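Local coordinates for protein phosphodiesterase (PDB 6CPU) that belongs to the cyclic nucleotide phosphodiesterase family and carries a zinc ion and a magnesium ion in a mostly helical HD-type domain, at residues A[124-129]-A[504-509]; A[271-276]-A[477-482]; A[43-48]-A[119-124]. All blocks are in the same frame, centred on the assembly; numbering follows the deposited sequence.

The three contacts form a chain from the edge of the fold toward its metal site. Interaction 3 comes first in sequence and packs the segment leading into strand 46-49, part of the four-stranded parallel sheet, on helix 110-124; interaction 1 shares Leu-124 with it and carries on to the start of helix 127-135. Their centres lie about 13 Å apart. Interaction 2 is nested in sequence inside the loop closed by interaction 1, its centre about 15 Å away, and both touch directly: Arg-127 NH2 lies 2.6 Å from Asn-271 OD1. Interactions 2 and 3 do not touch (nearest atoms about 11 Å apart), and interaction 1 touches both, lying between them.

Interaction 1: residues A[124-129]-A[504-509]; sequences LTNRIS and KDLTYD
Asn-126 ND2 donates to Lys-504 O at 2.9 Å, a nearly straight bond (N-H...O 166°) that lies in the amide plane of Asn-126 and in the plane of the accepting carbonyl. The other end of the amide, OD1, turns back on its own chain and accepts from Ser-129 N on a lone pair, with a weaker bond from Ile-128 N, which makes Asn-126 the N-cap of helix 127-135. A chi1 of 175° sets CG anti to the backbone N and beside the carbonyl carbon. The second bond across the contact is more bent: Arg-127 N reaches Asp-505 OD1 at 3.0 Å, from above the carboxylate plane. Leu-506 N meets the same oxygen from the opposite face, so OD1 is gripped by two backbone N-H groups, while OD2 pairs with Arg-130 in a salt bridge. The guanidinium of Arg-127 leads away to Asp-41, Glu-486 and Asn-271.

Outside the polar centre, Leu-506 supplies the packing. Its CD1 lies 3.4 Å from Asn-126 ND2. Its CB is 4.1 Å from Arg-127 CB, with these two side chains crossing at about a right angle. Its CD2 touches Ile-128 CD1 at 4.0 Å. Farther along, Thr-125 CG2 stands 4.0 Å from Lys-504 N. Taken together, this is an N-capped helix start whose capping residue also clamps an extended loop of the phosphodiesterase domain, joining helix 127-135 to the 504-509 connection between helices 470-495 and 515-521.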
ATOM      1  N   LEU A 124       2.343 -22.250  -1.442  1.00 21.05           N
ATOM      2  CA  LEU A 124       2.768 -20.921  -1.883  1.00 20.40           C
ATOM      3  C   LEU A 124       2.867 -20.761  -3.385  1.00 20.05           C
ATOM      4  O   LEU A 124       2.837 -19.663  -3.873  1.00 19.11           O
ATOM      5  CB  LEU A 124       4.132 -20.563  -1.292  1.00 20.84           C
ATOM      6  CG  LEU A 124       4.115 -20.226   0.200  1.00 20.99           C
ATOM      7  CD1 LEU A 124       5.539 -20.210   0.733  1.00 21.86           C
ATOM      8  CD2 LEU A 124       3.433 -18.905   0.481  1.00 21.00           C
ATOM      9  N   THR A 125       3.027 -21.860  -4.119  1.00 20.90           N
ATOM     10  CA  THR A 125       3.333 -21.751  -5.539  1.00 21.51           C
ATOM     11  C   THR A 125       2.313 -20.934  -6.322  1.00 20.61           C
ATOM     12  O   THR A 125       2.695 -20.079  -7.133  1.00 20.79           O
ATOM     13  CB  THR A 125       3.492 -23.153  -6.171  1.00 21.75           C
ATOM     14  OG1 THR A 125       4.541 -23.843  -5.487  1.00 22.84           O
ATOM     15  CG2 THR A 125       3.832 -23.054  -7.659  1.00 22.65           C
ATOM     16  N   ASN A 126       1.031 -21.190  -6.066  1.00 20.75           N
ATOM     17  CA  ASN A 126      -0.067 -20.638  -6.849  1.00 21.57           C
ATOM     18  C   ASN A 126      -0.759 -19.473  -6.151  1.00 21.42           C
ATOM     19  O   ASN A 126      -1.016 -19.516  -4.943  1.00 21.73           O
ATOM     20  CB  ASN A 126      -1.087 -21.744  -7.180  1.00 22.27           C
ATOM     21  CG  ASN A 126      -2.316 -21.217  -7.894  1.00 23.99           C
ATOM     22  OD1 ASN A 126      -3.261 -20.755  -7.264  1.00 21.91           O
ATOM     23  ND2 ASN A 126      -2.318 -21.309  -9.227  1.00 25.69           N
ATOM     24  N   ARG A 127      -1.022 -18.425  -6.929  1.00 20.67           N
ATOM     25  CA  ARG A 127      -1.630 -17.180  -6.457  1.00 20.11           C
ATOM     26  C   ARG A 127      -2.952 -17.385  -5.744  1.00 20.05           C
ATOM     27  O   ARG A 127      -3.224 -16.755  -4.720  1.00 17.25           O
ATOM     28  CB  ARG A 127      -1.802 -16.223  -7.646  1.00 20.46           C
ATOM     29  CG  ARG A 127      -2.679 -15.003  -7.430  1.00 19.58           C
ATOM     30  CD  ARG A 127      -2.063 -13.955  -6.512  1.00 19.99           C
ATOM     31  NE  ARG A 127      -3.028 -12.909  -6.216  1.00 19.38           N
ATOM     32  CZ  ARG A 127      -2.867 -11.941  -5.313  1.00 19.25           C
ATOM     33  NH1 ARG A 127      -1.745 -11.839  -4.605  1.00 18.46           N
ATOM     34  NH2 ARG A 127      -3.832 -11.063  -5.128  1.00 19.99           N
ATOM     35  N   ILE A 128      -3.782 -18.280  -6.269  1.00 19.03           N
ATOM     36  CA  ILE A 128      -5.090 -18.489  -5.682  1.00 19.38           C
ATOM     37  C   ILE A 128      -4.945 -19.224  -4.357  1.00 18.10           C
ATOM     38  O   ILE A 128      -5.650 -18.904  -3.401  1.00 20.25           O
ATOM     39  CB  ILE A 128      -6.044 -19.245  -6.647  1.00 19.23           C
ATOM     40  CG1 ILE A 128      -6.124 -18.510  -7.996  1.00 19.43           C
ATOM     41  CG2 ILE A 128      -7.422 -19.397  -6.036  1.00 19.71           C
ATOM     42  CD1 ILE A 128      -6.689 -17.111  -7.969  1.00 19.68           C
ATOM     43  N   SER A 129      -4.023 -20.180  -4.291  1.00 18.21           N
ATOM     44  CA  SER A 129      -3.670 -20.837  -3.026  1.00 18.08           C
ATOM     45  C   SER A 129      -3.197 -19.800  -1.984  1.00 17.97           C
ATOM     46  O   SER A 129      -3.591 -19.852  -0.812  1.00 17.54           O
ATOM     47  CB  SER A 129      -2.565 -21.859  -3.259  1.00 18.29           C
ATOM     48  OG  SER A 129      -2.268 -22.622  -2.103  1.00 18.41           O
ATOM     49  N   LYS A 504       1.492 -24.610 -10.559  1.00 28.08           N
ATOM     50  CA  LYS A 504       1.866 -23.500 -11.439  1.00 30.09           C
ATOM     51  C   LYS A 504       1.251 -22.195 -10.941  1.00 29.39           C
ATOM     52  O   LYS A 504       0.222 -22.213 -10.277  1.00 28.58           O
ATOM     53  CB  LYS A 504       1.411 -23.797 -12.872  1.00 33.05           C
ATOM     54  CG  LYS A 504       1.994 -25.097 -13.406  1.00 34.71           C
ATOM     55  CD  LYS A 504       1.476 -25.439 -14.792  1.00 38.12           C
ATOM     56  CE  LYS A 504       1.897 -26.841 -15.193  1.00 39.82           C
ATOM     57  NZ  LYS A 504       3.373 -26.984 -15.245  1.00 42.25           N
ATOM     58  N   ASP A 505       1.888 -21.069 -11.254  1.00 28.10           N
ATOM     59  CA  ASP A 505       1.419 -19.769 -10.767  1.00 29.57           C
ATOM     60  C   ASP A 505       0.740 -18.993 -11.878  1.00 32.53           C
ATOM     61  O   ASP A 505       0.925 -19.294 -13.053  1.00 32.94           O
ATOM     62  CB  ASP A 505       2.589 -18.954 -10.197  1.00 29.01           C
ATOM     63  CG  ASP A 505       2.142 -17.865  -9.228  1.00 28.84           C
ATOM     64  OD1 ASP A 505       0.931 -17.685  -9.031  1.00 29.10           O
ATOM     65  OD2 ASP A 505       3.008 -17.180  -8.649  1.00 28.44           O
ATOM     66  N   LEU A 506      -0.054 -18.003 -11.480  1.00 34.67           N
ATOM     67  CA  LEU A 506      -0.663 -17.050 -12.388  1.00 35.99           C
ATOM     68  C   LEU A 506       0.363 -15.983 -12.785  1.00 37.32           C
ATOM     69  O   LEU A 506       1.030 -15.394 -11.927  1.00 36.64           O
ATOM     70  CB  LEU A 506      -1.873 -16.370 -11.733  1.00 37.28           C
ATOM     71  CG  LEU A 506      -3.199 -17.145 -11.713  1.00 37.52           C
ATOM     72  CD1 LEU A 506      -3.078 -18.478 -10.997  1.00 37.06           C
ATOM     73  CD2 LEU A 506      -4.282 -16.293 -11.078  1.00 37.05           C
ATOM     74  N   THR A 507       0.466 -15.739 -14.085  1.00 36.26           N
ATOM     75  CA  THR A 507       1.366 -14.729 -14.641  1.00 37.08           C
ATOM     76  C   THR A 507       0.582 -13.847 -15.597  1.00 34.81           C
ATOM     77  O   THR A 507      -0.426 -14.280 -16.167  1.00 32.01           O
ATOM     78  CB  THR A 507       2.509 -15.406 -15.407  1.00 40.30           C
ATOM     79  OG1 THR A 507       2.980 -16.521 -14.646  1.00 44.44           O
ATOM     80  CG2 THR A 507       3.662 -14.432 -15.653  1.00 42.96           C
ATOM     81  N   TYR A 508       1.032 -12.608 -15.759  1.00 31.14           N
ATOM     82  CA  TYR A 508       0.335 -11.635 -16.586  1.00 32.56           C
ATOM     83  C   TYR A 508       1.294 -10.954 -17.550  1.00 33.76           C
ATOM     84  O   TYR A 508       2.443 -10.675 -17.206  1.00 31.33           O
ATOM     85  CB  TYR A 508      -0.330 -10.570 -15.716  1.00 31.06           C
ATOM     86  CG  TYR A 508      -1.462 -11.100 -14.875  1.00 30.13           C
ATOM     87  CD1 TYR A 508      -2.710 -11.356 -15.433  1.00 30.06           C
ATOM     88  CD2 TYR A 508      -1.277 -11.390 -13.527  1.00 29.77           C
ATOM     89  CE1 TYR A 508      -3.754 -11.852 -14.664  1.00 29.22           C
ATOM     90  CE2 TYR A 508      -2.310 -11.882 -12.755  1.00 29.03           C
ATOM     91  CZ  TYR A 508      -3.548 -12.116 -13.328  1.00 28.95           C
ATOM     92  OH  TYR A 508      -4.582 -12.614 -12.561  1.00 26.81           O
ATOM     93  N   ASP A 509       0.815 -10.698 -18.764  1.00 35.77           N
ATOM     94  CA  ASP A 509       1.542  -9.838 -19.692  1.00 38.22           C
ATOM     95  C   ASP A 509       1.521  -8.409 -19.185  1.00 38.23           C
ATOM     96  O   ASP A 509       0.657  -8.020 -18.388  1.00 36.83           O
ATOM     97  CB  ASP A 509       0.924  -9.901 -21.093  1.00 40.38           C
ATOM     98  CG  ASP A 509       1.185 -11.222 -21.782  1.00 42.26           C
ATOM     99  OD1 ASP A 509       2.078 -11.965 -21.336  1.00 43.87           O
ATOM    100  OD2 ASP A 509       0.503 -11.520 -22.781  1.00 47.64           O
TER

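Interaction 2: residues A[271-276]-A[477-482]; sequences NPFHNF and AMVLSR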
ATOM      1  N   ASN A 271      -0.721  -8.707  -5.848  1.00 19.42           N
ATOM      2  CA  ASN A 271      -2.087  -8.240  -6.021  1.00 19.19           C
ATOM      3  C   ASN A 271      -2.113  -7.432  -7.320  1.00 19.81           C
ATOM      4  O   ASN A 271      -1.295  -6.533  -7.494  1.00 18.50           O
ATOM      5  CB  ASN A 271      -2.579  -7.353  -4.882  1.00 19.56           C
ATOM      6  CG  ASN A 271      -2.854  -8.120  -3.583  1.00 17.85           C
ATOM      7  OD1 ASN A 271      -2.708  -9.339  -3.486  1.00 18.06           O
ATOM      8  ND2 ASN A 271      -3.268  -7.392  -2.592  1.00 18.72           N
ATOM      9  N   PRO A 272      -3.042  -7.755  -8.247  1.00 20.42           N
ATOM     10  CA  PRO A 272      -3.019  -6.932  -9.469  1.00 21.09           C
ATOM     11  C   PRO A 272      -3.386  -5.475  -9.228  1.00 20.27           C
ATOM     12  O   PRO A 272      -2.810  -4.585  -9.868  1.00 22.82           O
ATOM     13  CB  PRO A 272      -4.044  -7.629 -10.380  1.00 21.16           C
ATOM     14  CG  PRO A 272      -4.062  -9.030  -9.901  1.00 20.83           C
ATOM     15  CD  PRO A 272      -3.916  -8.927  -8.401  1.00 21.07           C
ATOM     16  N   PHE A 273      -4.332  -5.213  -8.331  1.00 20.32           N
ATOM     17  CA  PHE A 273      -4.780  -3.860  -8.055  1.00 20.75           C
ATOM     18  C   PHE A 273      -4.356  -3.291  -6.698  1.00 20.94           C
ATOM     19  O   PHE A 273      -3.725  -2.239  -6.653  1.00 19.73           O
ATOM     20  CB  PHE A 273      -6.301  -3.767  -8.151  1.00 21.26           C
ATOM     21  CG  PHE A 273      -6.821  -2.368  -8.043  1.00 21.80           C
ATOM     22  CD1 PHE A 273      -6.990  -1.598  -9.177  1.00 22.37           C
ATOM     23  CD2 PHE A 273      -7.148  -1.814  -6.816  1.00 23.96           C
ATOM     24  CE1 PHE A 273      -7.468  -0.315  -9.096  1.00 23.62           C
ATOM     25  CE2 PHE A 273      -7.617  -0.521  -6.721  1.00 23.80           C
ATOM     26  CZ  PHE A 273      -7.789   0.235  -7.875  1.00 24.41           C
ATOM     27  N   HIS A 274      -4.744  -3.967  -5.609  1.00 20.79           N
ATOM     28  CA  HIS A 274      -4.481  -3.481  -4.233  1.00 21.07           C
ATOM     29  C   HIS A 274      -3.060  -3.758  -3.753  1.00 19.56           C
ATOM     30  O   HIS A 274      -2.835  -4.505  -2.805  1.00 20.04           O
ATOM     31  CB  HIS A 274      -5.517  -4.059  -3.261  1.00 21.38           C
ATOM     32  CG  HIS A 274      -6.891  -3.511  -3.480  1.00 21.49           C
ATOM     33  ND1 HIS A 274      -7.859  -4.184  -4.196  1.00 22.54           N
ATOM     34  CD2 HIS A 274      -7.443  -2.330  -3.122  1.00 22.77           C
ATOM     35  CE1 HIS A 274      -8.958  -3.448  -4.246  1.00 22.81           C
ATOM     36  NE2 HIS A 274      -8.729  -2.316  -3.606  1.00 23.79           N
ATOM     37  N   ASN A 275      -2.112  -3.137  -4.434  1.00 19.38           N
ATOM     38  CA  ASN A 275      -0.684  -3.283  -4.141  1.00 18.78           C
ATOM     39  C   ASN A 275      -0.107  -1.926  -3.769  1.00 18.31           C
ATOM     40  O   ASN A 275      -0.848  -0.963  -3.573  1.00 17.53           O
ATOM     41  CB  ASN A 275       0.028  -3.901  -5.327  1.00 18.52           C
ATOM     42  CG  ASN A 275      -0.193  -3.120  -6.608  1.00 18.75           C
ATOM     43  OD1 ASN A 275      -0.472  -1.934  -6.587  1.00 19.27           O
ATOM     44  ND2 ASN A 275      -0.094  -3.800  -7.711  1.00 19.73           N
ATOM     45  N   PHE A 276       1.204  -1.862  -3.615  1.00 17.91           N
ATOM     46  CA  PHE A 276       1.870  -0.613  -3.215  1.00 18.24           C
ATOM     47  C   PHE A 276       1.650   0.484  -4.269  1.00 18.35           C
ATOM     48  O   PHE A 276       1.492   1.647  -3.924  1.00 18.17           O
ATOM     49  CB  PHE A 276       3.341  -0.892  -3.028  1.00 18.15           C
ATOM     50  CG  PHE A 276       4.137   0.292  -2.594  1.00 18.14           C
ATOM     51  CD1 PHE A 276       3.853   0.930  -1.405  1.00 18.27           C
ATOM     52  CD2 PHE A 276       5.228   0.718  -3.351  1.00 18.63           C
ATOM     53  CE1 PHE A 276       4.604   2.024  -1.004  1.00 18.47           C
ATOM     54  CE2 PHE A 276       5.993   1.800  -2.939  1.00 18.27           C
ATOM     55  CZ  PHE A 276       5.678   2.445  -1.771  1.00 18.56           C
ATOM     56  N   ALA A 477      -8.425   0.227 -14.989  1.00 28.69           N
ATOM     57  CA  ALA A 477      -9.595  -0.626 -15.187  1.00 29.34           C
ATOM     58  C   ALA A 477      -9.197  -2.050 -15.523  1.00 29.69           C
ATOM     59  O   ALA A 477      -9.831  -3.010 -15.081  1.00 28.66           O
ATOM     60  CB  ALA A 477     -10.491  -0.059 -16.286  1.00 31.47           C
ATOM     61  N   MET A 478      -8.148  -2.188 -16.321  1.00 29.00           N
ATOM     62  CA  MET A 478      -7.621  -3.482 -16.677  1.00 30.97           C
ATOM     63  C   MET A 478      -7.071  -4.270 -15.480  1.00 29.64           C
ATOM     64  O   MET A 478      -7.361  -5.457 -15.326  1.00 28.34           O
ATOM     65  CB  MET A 478      -6.510  -3.304 -17.712  1.00 33.23           C
ATOM     66  CG  MET A 478      -5.765  -4.575 -18.037  1.00 37.00           C
ATOM     67  SD  MET A 478      -4.917  -4.416 -19.614  1.00 44.85           S
ATOM     68  CE  MET A 478      -4.099  -5.998 -19.692  1.00 44.21           C
ATOM     69  N   VAL A 479      -6.238  -3.636 -14.661  1.00 29.24           N
ATOM     70  CA  VAL A 479      -5.666  -4.365 -13.519  1.00 27.35           C
ATOM     71  C   VAL A 479      -6.736  -4.660 -12.453  1.00 26.30           C
ATOM     72  O   VAL A 479      -6.704  -5.723 -11.834  1.00 24.78           O
ATOM     73  CB  VAL A 479      -4.397  -3.686 -12.947  1.00 28.15           C
ATOM     74  CG1 VAL A 479      -3.354  -3.545 -14.059  1.00 29.05           C
ATOM     75  CG2 VAL A 479      -4.702  -2.342 -12.306  1.00 28.62           C
ATOM     76  N   LEU A 480      -7.703  -3.759 -12.287  1.00 25.63           N
ATOM     77  CA  LEU A 480      -8.838  -3.994 -11.392  1.00 27.38           C
ATOM     78  C   LEU A 480      -9.634  -5.223 -11.842  1.00 26.77           C
ATOM     79  O   LEU A 480      -9.998  -6.059 -11.022  1.00 24.36           O
ATOM     80  CB  LEU A 480      -9.740  -2.747 -11.279  1.00 27.97           C
ATOM     81  CG  LEU A 480     -10.892  -2.805 -10.249  1.00 29.06           C
ATOM     82  CD1 LEU A 480     -10.382  -3.085  -8.839  1.00 29.40           C
ATOM     83  CD2 LEU A 480     -11.707  -1.525 -10.244  1.00 30.06           C
ATOM     84  N   SER A 481      -9.865  -5.355 -13.148  1.00 28.56           N
ATOM     85  CA  SER A 481     -10.490  -6.568 -13.694  1.00 27.85           C
ATOM     86  C   SER A 481      -9.694  -7.847 -13.458  1.00 27.70           C
ATOM     87  O   SER A 481     -10.284  -8.911 -13.248  1.00 26.38           O
ATOM     88  CB  SER A 481     -10.778  -6.407 -15.195  1.00 30.36           C
ATOM     89  OG  SER A 481     -11.521  -5.225 -15.405  1.00 32.45           O
ATOM     90  N   ARG A 482      -8.361  -7.774 -13.498  1.00 26.38           N
ATOM     91  CA  ARG A 482      -7.556  -8.963 -13.230  1.00 26.44           C
ATOM     92  C   ARG A 482      -7.800  -9.463 -11.802  1.00 25.30           C
ATOM     93  O   ARG A 482      -7.945 -10.673 -11.584  1.00 25.06           O
ATOM     94  CB  ARG A 482      -6.061  -8.705 -13.417  1.00 27.67           C
ATOM     95  CG  ARG A 482      -5.632  -8.444 -14.844  1.00 28.59           C
ATOM     96  CD  ARG A 482      -4.187  -8.008 -14.884  1.00 30.09           C
ATOM     97  NE  ARG A 482      -3.621  -8.023 -16.236  1.00 30.93           N
ATOM     98  CZ  ARG A 482      -2.356  -7.723 -16.519  1.00 32.21           C
ATOM     99  NH1 ARG A 482      -1.511  -7.380 -15.545  1.00 29.59           N
ATOM    100  NH2 ARG A 482      -1.931  -7.763 -17.786  1.00 32.76           N
TER
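Phe-273 lies against helix 470-495, and its ring is reached mainly by Leu-480. At the root, Phe-273 CB is 4.1 Å from Leu-480 CA. A chi1 of -173° puts Phe-273 CG anti to the backbone N, where Leu-480 CD1 lies 3.7 Å from it. The same methyl stands over one face of the ring, 3.8 Å from the centroid and 16° off the normal, a CH-pi contact displaced toward the rim. Further out, Phe-273 CD1 meets Leu-480 CB at 3.6 Å and, obliquely, Val-479 CG2. CD2 lies over the centre of the His-274 ring, 3.4 Å above its plane, with His-274 CG at the edge of the phenylalanine ring. CE1 still touches Leu-480 CB.

This loop leads into helix 276-292 of the HD-type phosphodiesterase fold: Asn-275 caps that helix through His-278 N, and His-278 is a zinc ligand. The side chain of Phe-273 is about 5 Å from the zinc ion, consistent with a second-shell position, since its ring meets that of His-278.

Before the ring, Pro-272 packs on the next turn of the helix, its CB 3.8 Å from Arg-482 CB. Its carbonyl O lies 3.6 Å from Val-479 CB. No hydrogen bond joins the two segments, but Glu-483, the next helix residue, accepts from Phe-273 N and is hydrogen-bonded to His-274 ND1.

Interaction 3: residues A[43-48]-A[119-124]; sequences NVPIVI and SAKELL
Asn-43 opens the contact by laying its CB 3.4 Å from Leu-124 O, at the C-terminal end of helix 110-124. Its CG takes the position between the backbone N and the carbonyl carbon (chi1 75°). The backbone of Asn-43 also takes part, since its O is 3.6 Å from Leu-124 CB. Val-44 sends CB away from the helix and contributes backbone instead, its C lying 4.1 Å from Leu-124 CD1.

Pro-45 then turns its ring onto the helix. CG approaches Lys-121 N at 3.6 Å and Ala-120 CB at 3.9 Å, while CD rests 4.0 Å from Lys-121 CB, the two side chains crossing at about a right angle. Leu-124 CD1 completes the bed, 4.3 Å from Pro-45 CD. From Ile-46 the chain enters strand 46-49, an inner strand of the parallel sheet, and Pro-45 itself is bonded through its backbone to Glu-3.

Across these segments no hydrogen bond forms: a polar bond beside them joins Asn-43 ND2 to Thr-125 O, and Leu-124 O is bonded to Arg-130. The proline ring, which has no N-H to offer, fits against Ala-120, Lys-121 and Leu-124, so this lead-in to strand 46-49 meets helix 110-124 by van der Waals packing.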
ATOM      1  N   ASN A  43       7.010 -16.725  -3.803  1.00 23.83           N
ATOM      2  CA  ASN A  43       6.216 -17.949  -3.870  1.00 24.94           C
ATOM      3  C   ASN A  43       7.003 -19.226  -3.579  1.00 24.36           C
ATOM      4  O   ASN A  43       6.588 -20.323  -3.951  1.00 22.73           O
ATOM      5  CB  ASN A  43       5.479 -18.026  -5.208  1.00 26.35           C
ATOM      6  CG  ASN A  43       6.380 -18.398  -6.350  1.00 28.49           C
ATOM      7  OD1 ASN A  43       7.585 -18.143  -6.315  1.00 28.24           O
ATOM      8  ND2 ASN A  43       5.803 -19.027  -7.378  1.00 31.30           N
ATOM      9  N   VAL A  44       8.129 -19.065  -2.896  1.00 24.48           N
ATOM     10  CA  VAL A  44       8.928 -20.197  -2.433  1.00 25.99           C
ATOM     11  C   VAL A  44       9.262 -19.972  -0.962  1.00 24.92           C
ATOM     12  O   VAL A  44       9.418 -18.817  -0.531  1.00 25.35           O
ATOM     13  CB  VAL A  44      10.241 -20.381  -3.241  1.00 28.00           C
ATOM     14  CG1 VAL A  44       9.930 -20.826  -4.672  1.00 29.88           C
ATOM     15  CG2 VAL A  44      11.086 -19.124  -3.247  1.00 29.06           C
ATOM     16  N   PRO A  45       9.372 -21.051  -0.180  1.00 23.96           N
ATOM     17  CA  PRO A  45       9.797 -20.847   1.197  1.00 23.72           C
ATOM     18  C   PRO A  45      11.242 -20.383   1.242  1.00 22.38           C
ATOM     19  O   PRO A  45      12.046 -20.789   0.386  1.00 22.27           O
ATOM     20  CB  PRO A  45       9.670 -22.225   1.833  1.00 24.81           C
ATOM     21  CG  PRO A  45       8.865 -23.040   0.896  1.00 25.70           C
ATOM     22  CD  PRO A  45       9.022 -22.449  -0.462  1.00 25.13           C
ATOM     23  N   ILE A  46      11.547 -19.526   2.209  1.00 21.69           N
ATOM     24  CA  ILE A  46      12.894 -19.040   2.421  1.00 21.92           C
ATOM     25  C   ILE A  46      13.400 -19.608   3.742  1.00 22.95           C
ATOM     26  O   ILE A  46      12.726 -19.500   4.778  1.00 22.33           O
ATOM     27  CB  ILE A  46      12.955 -17.507   2.433  1.00 21.37           C
ATOM     28  CG1 ILE A  46      12.613 -16.959   1.044  1.00 21.74           C
ATOM     29  CG2 ILE A  46      14.336 -17.015   2.902  1.00 22.12           C
ATOM     30  CD1 ILE A  46      12.423 -15.462   1.013  1.00 21.82           C
ATOM     31  N   VAL A  47      14.583 -20.217   3.702  1.00 22.89           N
ATOM     32  CA  VAL A  47      15.233 -20.743   4.912  1.00 24.18           C
ATOM     33  C   VAL A  47      16.439 -19.872   5.225  1.00 23.01           C
ATOM     34  O   VAL A  47      17.284 -19.652   4.351  1.00 22.40           O
ATOM     35  CB  VAL A  47      15.699 -22.209   4.740  1.00 26.04           C
ATOM     36  CG1 VAL A  47      16.435 -22.686   5.988  1.00 27.48           C
ATOM     37  CG2 VAL A  47      14.524 -23.120   4.425  1.00 26.72           C
ATOM     38  N   ILE A  48      16.504 -19.342   6.443  1.00 23.46           N
ATOM     39  CA  ILE A  48      17.673 -18.577   6.889  1.00 23.70           C
ATOM     40  C   ILE A  48      18.454 -19.397   7.917  1.00 26.49           C
ATOM     41  O   ILE A  48      17.900 -19.825   8.918  1.00 25.59           O
ATOM     42  CB  ILE A  48      17.297 -17.199   7.458  1.00 23.47           C
ATOM     43  CG1 ILE A  48      16.509 -16.393   6.417  1.00 23.93           C
ATOM     44  CG2 ILE A  48      18.545 -16.420   7.857  1.00 23.29           C
ATOM     45  CD1 ILE A  48      16.056 -15.034   6.905  1.00 24.49           C
ATOM     46  N   SER A 119       5.481 -28.816   2.373  1.00 28.30           N
ATOM     47  CA  SER A 119       4.097 -28.383   2.573  1.00 29.40           C
ATOM     48  C   SER A 119       3.946 -26.904   2.230  1.00 27.16           C
ATOM     49  O   SER A 119       3.025 -26.531   1.521  1.00 27.27           O
ATOM     50  CB  SER A 119       3.642 -28.631   4.008  1.00 30.79           C
ATOM     51  OG  SER A 119       3.550 -30.020   4.259  1.00 35.39           O
ATOM     52  N   ALA A 120       4.860 -26.069   2.724  1.00 26.27           N
ATOM     53  CA  ALA A 120       4.813 -24.638   2.431  1.00 25.30           C
ATOM     54  C   ALA A 120       4.955 -24.353   0.931  1.00 26.12           C
ATOM     55  O   ALA A 120       4.206 -23.543   0.365  1.00 24.02           O
ATOM     56  CB  ALA A 120       5.878 -23.890   3.224  1.00 24.61           C
ATOM     57  N   LYS A 121       5.883 -25.032   0.266  1.00 26.85           N
ATOM     58  CA  LYS A 121       6.018 -24.839  -1.175  1.00 29.61           C
ATOM     59  C   LYS A 121       4.717 -25.150  -1.915  1.00 28.19           C
ATOM     60  O   LYS A 121       4.297 -24.390  -2.790  1.00 26.12           O
ATOM     61  CB  LYS A 121       7.139 -25.694  -1.748  1.00 32.77           C
ATOM     62  CG  LYS A 121       7.365 -25.439  -3.226  1.00 37.67           C
ATOM     63  CD  LYS A 121       8.749 -25.873  -3.657  1.00 41.89           C
ATOM     64  CE  LYS A 121       9.135 -25.260  -4.993  1.00 44.68           C
ATOM     65  NZ  LYS A 121       8.265 -25.781  -6.077  1.00 45.85           N
ATOM     66  N   GLU A 122       4.090 -26.267  -1.557  1.00 29.64           N
ATOM     67  CA  GLU A 122       2.845 -26.698  -2.191  1.00 31.92           C
ATOM     68  C   GLU A 122       1.742 -25.647  -2.030  1.00 29.27           C
ATOM     69  O   GLU A 122       0.927 -25.453  -2.927  1.00 28.16           O
ATOM     70  CB  GLU A 122       2.386 -28.051  -1.628  1.00 37.12           C
ATOM     71  CG  GLU A 122       3.126 -29.254  -2.214  1.00 43.24           C
ATOM     72  CD  GLU A 122       2.986 -30.536  -1.387  1.00 49.14           C
ATOM     73  OE1 GLU A 122       2.066 -30.632  -0.535  1.00 52.76           O
ATOM     74  OE2 GLU A 122       3.804 -31.465  -1.595  1.00 52.38           O
ATOM     75  N   LEU A 123       1.744 -24.943  -0.902  1.00 25.44           N
ATOM     76  CA  LEU A 123       0.734 -23.918  -0.625  1.00 23.59           C
ATOM     77  C   LEU A 123       1.068 -22.524  -1.177  1.00 21.22           C
ATOM     78  O   LEU A 123       0.171 -21.703  -1.362  1.00 21.89           O
ATOM     79  CB  LEU A 123       0.495 -23.833   0.880  1.00 24.49           C
ATOM     80  CG  LEU A 123      -0.085 -25.117   1.487  1.00 27.43           C
ATOM     81  CD1 LEU A 123       0.042 -25.108   3.000  1.00 28.49           C
ATOM     82  CD2 LEU A 123      -1.542 -25.304   1.083  1.00 27.35           C
ATOM     83  N   LEU A 124       2.343 -22.250  -1.442  1.00 21.05           N
ATOM     84  CA  LEU A 124       2.768 -20.921  -1.883  1.00 20.40           C
ATOM     85  C   LEU A 124       2.867 -20.761  -3.385  1.00 20.05           C
ATOM     86  O   LEU A 124       2.837 -19.663  -3.873  1.00 19.11           O
ATOM     87  CB  LEU A 124       4.132 -20.563  -1.292  1.00 20.84           C
ATOM     88  CG  LEU A 124       4.115 -20.226   0.200  1.00 20.99           C
ATOM     89  CD1 LEU A 124       5.539 -20.210   0.733  1.00 21.86           C
ATOM     90  CD2 LEU A 124       3.433 -18.905   0.481  1.00 21.00           C
TER